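Local coordinates for protein LbaCas13a H328A (C2c2) (Lachnospiraceae bacterium NK4A179, PDB 5WLH) that binds a CRISPR guide RNA and, as an RNA-targeting Cas13a nuclease, probably processes its own pre-crRNA and cleaves target RNA, at residues A[642-652]-A[712-723]. Numbering follows the deposited sequence.
Sequences KFYSNNLPMFY and NELKFYNALYYM. With nucleotides of chain B.
The Tyr722 ring carries the side-chain amide of Asn646 flat on one face: the planes are 2° apart and ND2 lies 3.4 Å above the ring centre. Phe643 CD1 meets the same ring at its edge, in plane, and Leu648 CD2 also comes in at the edge. Asn646 holds its amide over the ring by bonding ND2 to Lys642 O (2.8 Å), a carbonyl that also accepts Asn646 N from the opposite face of its plane. The Phe651 ring lies between Phe716 CB, over one face, and Met650 CG, over the other; the Phe716 ring adds an edge-to-face contact, centroids 5.2 Å apart and planes at 62°. Tyr652 OH, hydrogen-bonded to Val865 O, meets Phe716 CE1 at the edge of that ring, in plane (3.4 Å). Helix 635-645 ends in a Schellman motif at Asn647, and the turn that follows lies against helix 709-732, where Ala719 lets the backbone come close: its CB is 3.1 Å from Asn646 O. A water joins Asn646 O, Asn647 ND2 and Lys715 O. With CG anti to the backbone N (chi1 178°), Tyr722 places its hydroxyl beside Lys642, and Lys642 CE packs against Tyr722 OH at 3.3 Å. An alanine at Tyr722 would remove the ring, and the Asn646 amide would probably lose its stacking surface, with a gap opening beside Phe643 and the Lys642 chain. Both segments grip the guide: Lys642 NZ bonds OP1 of A36 of chain B (2.6 Å), Ser645 O accepts N3 of U37 of chain B, and Asn718 ND2 reaches OP2 of A38 of chain B. Beyond Leu648, the Met723 methyl touches both Leu648 CD1 and Tyr652 CE2, its sulfur making an oblique Met-aromatic contact with the tyrosine ring.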
ATOM      1  N   LYS A 642      19.819  28.422  -1.349  1.00 30.42           N
ATOM      2  CA  LYS A 642      19.692  27.358  -2.351  1.00 31.60           C
ATOM      3  C   LYS A 642      19.789  27.903  -3.769  1.00 29.00           C
ATOM      4  O   LYS A 642      20.285  27.207  -4.664  1.00 28.41           O
ATOM      5  CB  LYS A 642      18.373  26.605  -2.175  1.00 30.70           C
ATOM      6  CG  LYS A 642      18.244  25.944  -0.823  1.00 31.35           C
ATOM      7  CD  LYS A 642      16.975  25.118  -0.731  1.00 27.77           C
ATOM      8  CE  LYS A 642      17.177  23.789  -1.437  1.00 33.25           C
ATOM      9  NZ  LYS A 642      16.029  22.861  -1.175  1.00 36.13           N
ATOM     10  N   PHE A 643      19.300  29.125  -4.005  1.00 28.97           N
ATOM     11  CA  PHE A 643      19.576  29.780  -5.281  1.00 31.41           C
ATOM     12  C   PHE A 643      21.082  29.915  -5.490  1.00 30.62           C
ATOM     13  O   PHE A 643      21.619  29.554  -6.544  1.00 30.89           O
ATOM     14  CB  PHE A 643      18.906  31.155  -5.331  1.00 27.44           C
ATOM     15  CG  PHE A 643      17.530  31.150  -5.945  1.00 34.63           C
ATOM     16  CD1 PHE A 643      16.654  30.093  -5.728  1.00 33.75           C
ATOM     17  CD2 PHE A 643      17.098  32.223  -6.719  1.00 36.39           C
ATOM     18  CE1 PHE A 643      15.381  30.096  -6.278  1.00 31.85           C
ATOM     19  CE2 PHE A 643      15.831  32.230  -7.280  1.00 36.62           C
ATOM     20  CZ  PHE A 643      14.961  31.161  -7.049  1.00 34.00           C
ATOM     21  N   TYR A 644      21.780  30.409  -4.470  1.00 29.80           N
ATOM     22  CA  TYR A 644      23.220  30.610  -4.571  1.00 32.62           C
ATOM     23  C   TYR A 644      23.950  29.288  -4.767  1.00 32.06           C
ATOM     24  O   TYR A 644      24.774  29.146  -5.677  1.00 37.47           O
ATOM     25  CB  TYR A 644      23.733  31.314  -3.316  1.00 35.86           C
ATOM     26  CG  TYR A 644      25.220  31.583  -3.351  1.00 36.48           C
ATOM     27  CD1 TYR A 644      25.719  32.760  -3.904  1.00 40.79           C
ATOM     28  CD2 TYR A 644      26.123  30.664  -2.837  1.00 37.87           C
ATOM     29  CE1 TYR A 644      27.076  33.012  -3.943  1.00 40.10           C
ATOM     30  CE2 TYR A 644      27.487  30.904  -2.876  1.00 42.40           C
ATOM     31  CZ  TYR A 644      27.955  32.085  -3.432  1.00 44.01           C
ATOM     32  OH  TYR A 644      29.306  32.338  -3.475  1.00 46.09           O
ATOM     33  N   SER A 645      23.659  28.306  -3.914  1.00 33.55           N
ATOM     34  CA  SER A 645      24.369  27.036  -3.986  1.00 37.26           C
ATOM     35  C   SER A 645      24.065  26.279  -5.269  1.00 33.14           C
ATOM     36  O   SER A 645      24.871  25.434  -5.675  1.00 32.33           O
ATOM     37  CB  SER A 645      24.022  26.168  -2.775  1.00 42.44           C
ATOM     38  OG  SER A 645      24.507  26.744  -1.571  1.00 48.13           O
ATOM     39  N   ASN A 646      22.919  26.536  -5.899  1.00 29.12           N
ATOM     40  CA  ASN A 646      22.594  25.932  -7.180  1.00 28.05           C
ATOM     41  C   ASN A 646      23.157  26.736  -8.349  1.00 30.75           C
ATOM     42  O   ASN A 646      22.866  26.409  -9.504  1.00 32.61           O
ATOM     43  CB  ASN A 646      21.073  25.768  -7.339  1.00 27.90           C
ATOM     44  CG  ASN A 646      20.554  24.478  -6.710  1.00 26.84           C
ATOM     45  OD1 ASN A 646      20.667  23.397  -7.291  1.00 29.17           O
ATOM     46  ND2 ASN A 646      20.014  24.589  -5.505  1.00 27.22           N
ATOM     47  N   ASN A 647      23.936  27.784  -8.055  1.00 32.75           N
ATOM     48  CA  ASN A 647      24.696  28.574  -9.023  1.00 30.11           C
ATOM     49  C   ASN A 647      23.832  29.493  -9.870  1.00 33.74           C
ATOM     50  O   ASN A 647      24.265  29.931 -10.943  1.00 35.66           O
ATOM     51  CB  ASN A 647      25.542  27.672  -9.931  1.00 32.09           C
ATOM     52  CG  ASN A 647      26.554  26.883  -9.154  1.00 32.47           C
ATOM     53  OD1 ASN A 647      27.329  27.448  -8.391  1.00 31.07           O
ATOM     54  ND2 ASN A 647      26.533  25.563  -9.310  1.00 38.32           N
ATOM     55  N   LEU A 648      22.623  29.819  -9.421  1.00 28.13           N
ATOM     56  CA  LEU A 648      21.795  30.739 -10.195  1.00 30.66           C
ATOM     57  C   LEU A 648      22.433  32.117 -10.342  1.00 28.68           C
ATOM     58  O   LEU A 648      22.303  32.708 -11.428  1.00 32.67           O
ATOM     59  CB  LEU A 648      20.398  30.853  -9.571  1.00 30.33           C
ATOM     60  CG  LEU A 648      19.359  29.814 -10.007  1.00 35.08           C
ATOM     61  CD1 LEU A 648      19.219  29.774 -11.522  1.00 30.46           C
ATOM     62  CD2 LEU A 648      19.673  28.435  -9.444  1.00 38.96           C
ATOM     63  N   PRO A 649      23.101  32.689  -9.335  1.00 31.33           N
ATOM     64  CA  PRO A 649      23.761  33.985  -9.555  1.00 33.71           C
ATOM     65  C   PRO A 649      25.008  33.897 -10.413  1.00 37.13           C
ATOM     66  O   PRO A 649      25.639  34.933 -10.662  1.00 39.46           O
ATOM     67  CB  PRO A 649      24.096  34.463  -8.137  1.00 33.49           C
ATOM     68  CG  PRO A 649      24.038  33.271  -7.288  1.00 38.42           C
ATOM     69  CD  PRO A 649      23.074  32.329  -7.905  1.00 34.34           C
ATOM     70  N   MET A 650      25.389  32.702 -10.861  1.00 37.12           N
ATOM     71  CA  MET A 650      26.437  32.571 -11.862  1.00 40.15           C
ATOM     72  C   MET A 650      25.928  32.893 -13.258  1.00 40.54           C
ATOM     73  O   MET A 650      26.736  33.161 -14.158  1.00 42.84           O
ATOM     74  CB  MET A 650      27.008  31.152 -11.828  1.00 41.96           C
ATOM     75  CG  MET A 650      28.176  30.881 -12.757  1.00 45.74           C
ATOM     76  SD  MET A 650      28.877  29.244 -12.450  1.00 49.67           S
ATOM     77  CE  MET A 650      29.252  29.383 -10.706  1.00 45.49           C
ATOM     78  N   PHE A 651      24.608  32.887 -13.456  1.00 31.18           N
ATOM     79  CA  PHE A 651      24.039  33.037 -14.789  1.00 31.84           C
ATOM     80  C   PHE A 651      22.975  34.116 -14.896  1.00 32.48           C
ATOM     81  O   PHE A 651      22.595  34.466 -16.018  1.00 32.87           O
ATOM     82  CB  PHE A 651      23.464  31.694 -15.268  1.00 34.37           C
ATOM     83  CG  PHE A 651      24.483  30.586 -15.270  1.00 37.54           C
ATOM     84  CD1 PHE A 651      25.354  30.437 -16.339  1.00 37.69           C
ATOM     85  CD2 PHE A 651      24.606  29.727 -14.191  1.00 36.74           C
ATOM     86  CE1 PHE A 651      26.316  29.434 -16.344  1.00 37.99           C
ATOM     87  CE2 PHE A 651      25.562  28.720 -14.190  1.00 34.08           C
ATOM     88  CZ  PHE A 651      26.418  28.575 -15.272  1.00 39.18           C
ATOM     89  N   TYR A 652      22.504  34.677 -13.782  1.00 32.26           N
ATOM     90  CA  TYR A 652      21.475  35.700 -13.828  1.00 33.31           C
ATOM     91  C   TYR A 652      21.815  36.803 -12.834  1.00 30.90           C
ATOM     92  O   TYR A 652      22.596  36.611 -11.899  1.00 30.20           O
ATOM     93  CB  TYR A 652      20.085  35.101 -13.547  1.00 33.92           C
ATOM     94  CG  TYR A 652      19.682  34.062 -14.568  1.00 30.08           C
ATOM     95  CD1 TYR A 652      19.191  34.437 -15.814  1.00 27.13           C
ATOM     96  CD2 TYR A 652      19.816  32.703 -14.300  1.00 30.52           C
ATOM     97  CE1 TYR A 652      18.833  33.485 -16.757  1.00 30.73           C
ATOM     98  CE2 TYR A 652      19.463  31.749 -15.233  1.00 28.91           C
ATOM     99  CZ  TYR A 652      18.968  32.144 -16.460  1.00 30.65           C
ATOM    100  OH  TYR A 652      18.616  31.193 -17.388  1.00 31.78           O
ATOM    101  N   ASN A 712      30.819  24.523 -16.811  1.00 48.43           N
ATOM    102  CA  ASN A 712      29.929  25.673 -16.682  1.00 48.60           C
ATOM    103  C   ASN A 712      28.592  25.402 -17.350  1.00 44.01           C
ATOM    104  O   ASN A 712      27.545  25.839 -16.858  1.00 42.53           O
ATOM    105  CB  ASN A 712      30.575  26.922 -17.281  1.00 50.86           C
ATOM    106  CG  ASN A 712      31.572  27.557 -16.345  1.00 53.81           C
ATOM    107  OD1 ASN A 712      31.686  27.163 -15.183  1.00 56.48           O
ATOM    108  ND2 ASN A 712      32.316  28.534 -16.848  1.00 57.48           N
ATOM    109  N   GLU A 713      28.609  24.702 -18.483  1.00 39.21           N
ATOM    110  CA  GLU A 713      27.362  24.292 -19.117  1.00 41.10           C
ATOM    111  C   GLU A 713      26.548  23.413 -18.177  1.00 36.85           C
ATOM    112  O   GLU A 713      25.334  23.597 -18.027  1.00 34.92           O
ATOM    113  CB  GLU A 713      27.666  23.552 -20.418  1.00 48.96           C
ATOM    114  CG  GLU A 713      26.466  23.343 -21.315  1.00 58.75           C
ATOM    115  CD  GLU A 713      26.765  23.622 -22.774  1.00 65.75           C
ATOM    116  OE1 GLU A 713      27.961  23.621 -23.149  1.00 67.89           O
ATOM    117  OE2 GLU A 713      25.801  23.833 -23.544  1.00 66.72           O
ATOM    118  N   LEU A 714      27.214  22.467 -17.516  1.00 38.06           N
ATOM    119  CA  LEU A 714      26.524  21.583 -16.587  1.00 38.97           C
ATOM    120  C   LEU A 714      25.986  22.355 -15.389  1.00 36.88           C
ATOM    121  O   LEU A 714      24.853  22.123 -14.954  1.00 38.03           O
ATOM    122  CB  LEU A 714      27.466  20.475 -16.136  1.00 41.60           C
ATOM    123  CG  LEU A 714      26.865  19.488 -15.147  1.00 38.37           C
ATOM    124  CD1 LEU A 714      25.615  18.839 -15.744  1.00 39.11           C
ATOM    125  CD2 LEU A 714      27.908  18.450 -14.787  1.00 40.40           C
ATOM    126  N   LYS A 715      26.785  23.272 -14.839  1.00 32.61           N
ATOM    127  CA  LYS A 715      26.281  24.150 -13.786  1.00 35.06           C
ATOM    128  C   LYS A 715      25.032  24.897 -14.240  1.00 35.20           C
ATOM    129  O   LYS A 715      24.069  25.023 -13.477  1.00 33.01           O
ATOM    130  CB  LYS A 715      27.358  25.145 -13.351  1.00 36.01           C
ATOM    131  CG  LYS A 715      28.397  24.590 -12.385  1.00 39.60           C
ATOM    132  CD  LYS A 715      29.125  25.723 -11.673  1.00 43.68           C
ATOM    133  CE  LYS A 715      30.577  25.373 -11.394  1.00 47.75           C
ATOM    134  NZ  LYS A 715      30.738  23.974 -10.915  1.00 51.52           N
ATOM    135  N   PHE A 716      25.023  25.400 -15.479  1.00 28.66           N
ATOM    136  CA  PHE A 716      23.869  26.165 -15.944  1.00 26.67           C
ATOM    137  C   PHE A 716      22.615  25.306 -16.019  1.00 30.69           C
ATOM    138  O   PHE A 716      21.549  25.705 -15.534  1.00 31.68           O
ATOM    139  CB  PHE A 716      24.128  26.799 -17.310  1.00 29.74           C
ATOM    140  CG  PHE A 716      22.888  27.376 -17.922  1.00 31.69           C
ATOM    141  CD1 PHE A 716      22.272  28.475 -17.341  1.00 32.56           C
ATOM    142  CD2 PHE A 716      22.301  26.786 -19.030  1.00 32.45           C
ATOM    143  CE1 PHE A 716      21.107  29.000 -17.877  1.00 31.31           C
ATOM    144  CE2 PHE A 716      21.133  27.296 -19.574  1.00 33.84           C
ATOM    145  CZ  PHE A 716      20.537  28.410 -19.003  1.00 33.11           C
ATOM    146  N   TYR A 717      22.705  24.138 -16.660  1.00 28.97           N
ATOM    147  CA  TYR A 717      21.507  23.315 -16.802  1.00 27.74           C
ATOM    148  C   TYR A 717      21.014  22.813 -15.448  1.00 25.98           C
ATOM    149  O   TYR A 717      19.801  22.702 -15.232  1.00 27.88           O
ATOM    150  CB  TYR A 717      21.771  22.153 -17.753  1.00 31.54           C
ATOM    151  CG  TYR A 717      21.873  22.629 -19.179  1.00 36.54           C
ATOM    152  CD1 TYR A 717      20.825  23.316 -19.773  1.00 37.01           C
ATOM    153  CD2 TYR A 717      23.026  22.431 -19.916  1.00 43.07           C
ATOM    154  CE1 TYR A 717      20.914  23.772 -21.073  1.00 41.02           C
ATOM    155  CE2 TYR A 717      23.119  22.878 -21.224  1.00 43.83           C
ATOM    156  CZ  TYR A 717      22.066  23.550 -21.791  1.00 42.44           C
ATOM    157  OH  TYR A 717      22.160  24.001 -23.092  1.00 43.30           O
ATOM    158  N   ASN A 718      21.936  22.524 -14.529  1.00 30.55           N
ATOM    159  CA  ASN A 718      21.557  22.159 -13.169  1.00 32.97           C
ATOM    160  C   ASN A 718      20.898  23.331 -12.454  1.00 31.42           C
ATOM    161  O   ASN A 718      19.920  23.149 -11.722  1.00 27.39           O
ATOM    162  CB  ASN A 718      22.786  21.695 -12.398  1.00 31.05           C
ATOM    163  CG  ASN A 718      23.216  20.285 -12.776  1.00 32.62           C
ATOM    164  OD1 ASN A 718      22.419  19.509 -13.296  1.00 31.50           O
ATOM    165  ND2 ASN A 718      24.475  19.955 -12.516  1.00 32.99           N
ATOM    166  N   ALA A 719      21.421  24.540 -12.660  1.00 29.84           N
ATOM    167  CA  ALA A 719      20.820  25.724 -12.056  1.00 28.38           C
ATOM    168  C   ALA A 719      19.428  25.972 -12.614  1.00 27.82           C
ATOM    169  O   ALA A 719      18.479  26.235 -11.864  1.00 26.72           O
ATOM    170  CB  ALA A 719      21.719  26.943 -12.291  1.00 28.59           C
ATOM    171  N   LEU A 720      19.290  25.903 -13.936  1.00 24.76           N
ATOM    172  CA  LEU A 720      17.992  26.128 -14.557  1.00 25.89           C
ATOM    173  C   LEU A 720      16.986  25.080 -14.105  1.00 29.41           C
ATOM    174  O   LEU A 720      15.813  25.393 -13.866  1.00 24.24           O
ATOM    175  CB  LEU A 720      18.139  26.105 -16.076  1.00 29.60           C
ATOM    176  CG  LEU A 720      16.994  26.711 -16.885  1.00 33.65           C
ATOM    177  CD1 LEU A 720      16.907  28.205 -16.655  1.00 35.99           C
ATOM    178  CD2 LEU A 720      17.173  26.402 -18.362  1.00 35.74           C
ATOM    179  N   TYR A 721      17.434  23.830 -13.977  1.00 25.27           N
ATOM    180  CA  TYR A 721      16.549  22.757 -13.529  1.00 24.91           C
ATOM    181  C   TYR A 721      15.993  23.045 -12.140  1.00 25.43           C
ATOM    182  O   TYR A 721      14.794  22.857 -11.886  1.00 29.01           O
ATOM    183  CB  TYR A 721      17.312  21.434 -13.521  1.00 23.98           C
ATOM    184  CG  TYR A 721      16.395  20.236 -13.571  1.00 23.74           C
ATOM    185  CD1 TYR A 721      15.613  19.997 -14.679  1.00 23.91           C
ATOM    186  CD2 TYR A 721      16.297  19.358 -12.488  1.00 28.23           C
ATOM    187  CE1 TYR A 721      14.783  18.895 -14.744  1.00 28.47           C
ATOM    188  CE2 TYR A 721      15.471  18.261 -12.544  1.00 24.52           C
ATOM    189  CZ  TYR A 721      14.710  18.034 -13.666  1.00 26.20           C
ATOM    190  OH  TYR A 721      13.875  16.945 -13.734  1.00 26.15           O
ATOM    191  N   TYR A 722      16.860  23.471 -11.225  1.00 25.15           N
ATOM    192  CA  TYR A 722      16.415  23.794  -9.872  1.00 26.27           C
ATOM    193  C   TYR A 722      15.491  25.001  -9.887  1.00 27.16           C
ATOM    194  O   TYR A 722      14.421  24.980  -9.273  1.00 24.60           O
ATOM    195  CB  TYR A 722      17.605  24.054  -8.944  1.00 26.51           C
ATOM    196  CG  TYR A 722      17.124  24.447  -7.563  1.00 30.02           C
ATOM    197  CD1 TYR A 722      16.600  23.494  -6.696  1.00 26.77           C
ATOM    198  CD2 TYR A 722      17.129  25.772  -7.149  1.00 26.67           C
ATOM    199  CE1 TYR A 722      16.130  23.844  -5.443  1.00 26.94           C
ATOM    200  CE2 TYR A 722      16.654  26.137  -5.899  1.00 27.31           C
ATOM    201  CZ  TYR A 722      16.155  25.163  -5.047  1.00 30.57           C
ATOM    202  OH  TYR A 722      15.682  25.515  -3.806  1.00 26.78           O
ATOM    203  N   MET A 723      15.882  26.065 -10.592  1.00 26.80           N
ATOM    204  CA  MET A 723      15.040  27.253 -10.625  1.00 24.17           C
ATOM    205  C   MET A 723      13.671  26.948 -11.218  1.00 25.00           C
ATOM    206  O   MET A 723      12.650  27.352 -10.663  1.00 27.33           O
ATOM    207  CB  MET A 723      15.721  28.379 -11.406  1.00 28.48           C
ATOM    208  CG  MET A 723      14.755  29.494 -11.707  1.00 28.77           C
ATOM    209  SD  MET A 723      15.601  30.955 -12.344  1.00 37.21           S
ATOM    210  CE  MET A 723      16.461  30.285 -13.738  1.00 29.94           C
TER
ATOM    211  P     U B  37      20.614  16.227  -6.580  1.00 45.23           P
ATOM    212  OP1   U B  37      19.461  15.300  -6.783  1.00 52.19           O
ATOM    213  OP2   U B  37      22.027  15.749  -6.620  1.00 38.55           O
ATOM    214  O5'   U B  37      20.450  17.336  -7.710  1.00 52.45           O
ATOM    215  C5'   U B  37      21.185  18.540  -7.669  1.00 46.54           C
ATOM    216  C4'   U B  37      22.200  18.711  -8.782  1.00 41.41           C
ATOM    217  O4'   U B  37      22.653  20.072  -8.635  1.00 37.42           O
ATOM    218  C3'   U B  37      23.465  17.875  -8.633  1.00 40.60           C
ATOM    219  O3'   U B  37      24.248  17.990  -9.839  1.00 42.74           O
ATOM    220  C2'   U B  37      24.164  18.636  -7.518  1.00 42.78           C
ATOM    221  O2'   U B  37      25.540  18.361  -7.361  1.00 46.49           O
ATOM    222  C1'   U B  37      23.889  20.088  -7.935  1.00 41.28           C
ATOM    223  N1    U B  37      23.701  20.990  -6.793  1.00 45.20           N
ATOM    224  C2    U B  37      24.467  22.135  -6.738  1.00 45.83           C
ATOM    225  O2    U B  37      25.287  22.413  -7.599  1.00 48.63           O
ATOM    226  N3    U B  37      24.218  22.927  -5.642  1.00 41.61           N
ATOM    227  C4    U B  37      23.307  22.678  -4.629  1.00 42.91           C
ATOM    228  O4    U B  37      23.190  23.472  -3.698  1.00 44.78           O
ATOM    229  C5    U B  37      22.547  21.480  -4.769  1.00 39.73           C
ATOM    230  C6    U B  37      22.770  20.700  -5.822  1.00 41.82           C
ATOM    231  P     A B  38      25.095  16.753 -10.457  1.00 40.05           P
ATOM    232  OP1   A B  38      25.849  16.065  -9.374  1.00 35.09           O
ATOM    233  OP2   A B  38      25.868  17.257 -11.631  1.00 38.40           O
ATOM    234  O5'   A B  38      23.981  15.810 -11.079  1.00 39.87           O
ATOM    235  C5'   A B  38      23.026  16.328 -12.000  1.00 38.82           C
ATOM    236  C4'   A B  38      22.786  15.377 -13.145  1.00 44.17           C
ATOM    237  O4'   A B  38      23.809  15.565 -14.159  1.00 44.83           O
ATOM    238  C3'   A B  38      22.820  13.892 -12.780  1.00 44.73           C
ATOM    239  O3'   A B  38      21.900  13.194 -13.605  1.00 41.99           O
ATOM    240  C2'   A B  38      24.224  13.475 -13.183  1.00 47.53           C
ATOM    241  O2'   A B  38      24.356  12.099 -13.469  1.00 50.20           O
ATOM    242  C1'   A B  38      24.433  14.325 -14.431  1.00 47.28           C
ATOM    243  N9    A B  38      25.835  14.560 -14.775  1.00 46.17           N
ATOM    244  C8    A B  38      26.826  15.137 -14.024  1.00 48.54           C
ATOM    245  N7    A B  38      27.982  15.189 -14.640  1.00 49.90           N
ATOM    246  C5    A B  38      27.727  14.613 -15.878  1.00 49.56           C
ATOM    247  C6    A B  38      28.539  14.368 -16.999  1.00 51.40           C
ATOM    248  N6    A B  38      29.830  14.691 -17.048  1.00 52.16           N
ATOM    249  N1    A B  38      27.977  13.770 -18.070  1.00 50.58           N
ATOM    250  C2    A B  38      26.679  13.444 -18.018  1.00 50.52           C
ATOM    251  N3    A B  38      25.815  13.620 -17.021  1.00 48.29           N
ATOM    252  C4    A B  38      26.410  14.218 -15.975  1.00 48.84           C
ATOM    253  P     A B  36      15.826  19.981  -3.374  1.00 27.22           P
ATOM    254  OP1   A B  36      16.581  21.227  -3.110  1.00 29.51           O
ATOM    255  OP2   A B  36      14.653  19.986  -4.272  1.00 30.02           O
ATOM    256  O5'   A B  36      16.804  18.866  -3.922  1.00 30.66           O
ATOM    257  C5'   A B  36      17.454  19.035  -5.170  1.00 33.38           C
ATOM    258  C4'   A B  36      18.911  18.677  -5.065  1.00 32.28           C
ATOM    259  O4'   A B  36      19.573  19.552  -4.112  1.00 34.17           O
ATOM    260  C3'   A B  36      19.205  17.269  -4.596  1.00 36.36           C
ATOM    261  O3'   A B  36      20.484  16.948  -5.143  1.00 41.75           O
ATOM    262  C2'   A B  36      19.324  17.460  -3.081  1.00 34.23           C
ATOM    263  O2'   A B  36      19.995  16.425  -2.402  1.00 34.76           O
ATOM    264  C1'   A B  36      20.085  18.781  -3.029  1.00 33.07           C
ATOM    265  N9    A B  36      19.906  19.599  -1.835  1.00 33.56           N
ATOM    266  C8    A B  36      18.771  19.860  -1.106  1.00 29.14           C
ATOM    267  N7    A B  36      18.970  20.722  -0.136  1.00 33.32           N
ATOM    268  C5    A B  36      20.312  21.073  -0.260  1.00 39.16           C
ATOM    269  C6    A B  36      21.145  21.952   0.461  1.00 39.93           C
ATOM    270  N6    A B  36      20.724  22.671   1.509  1.00 39.89           N
ATOM    271  N1    A B  36      22.437  22.064   0.070  1.00 40.02           N
ATOM    272  C2    A B  36      22.860  21.348  -0.977  1.00 39.64           C
ATOM    273  N3    A B  36      22.169  20.497  -1.733  1.00 42.65           N
ATOM    274  C4    A B  36      20.891  20.403  -1.314  1.00 37.40           C
TER
HETATM  275  O   HOH W   1      13.782  23.536  -2.096  1.00 31.85           O
HETATM  276  O   HOH W   2      24.344  24.313 -10.725  1.00 31.74           O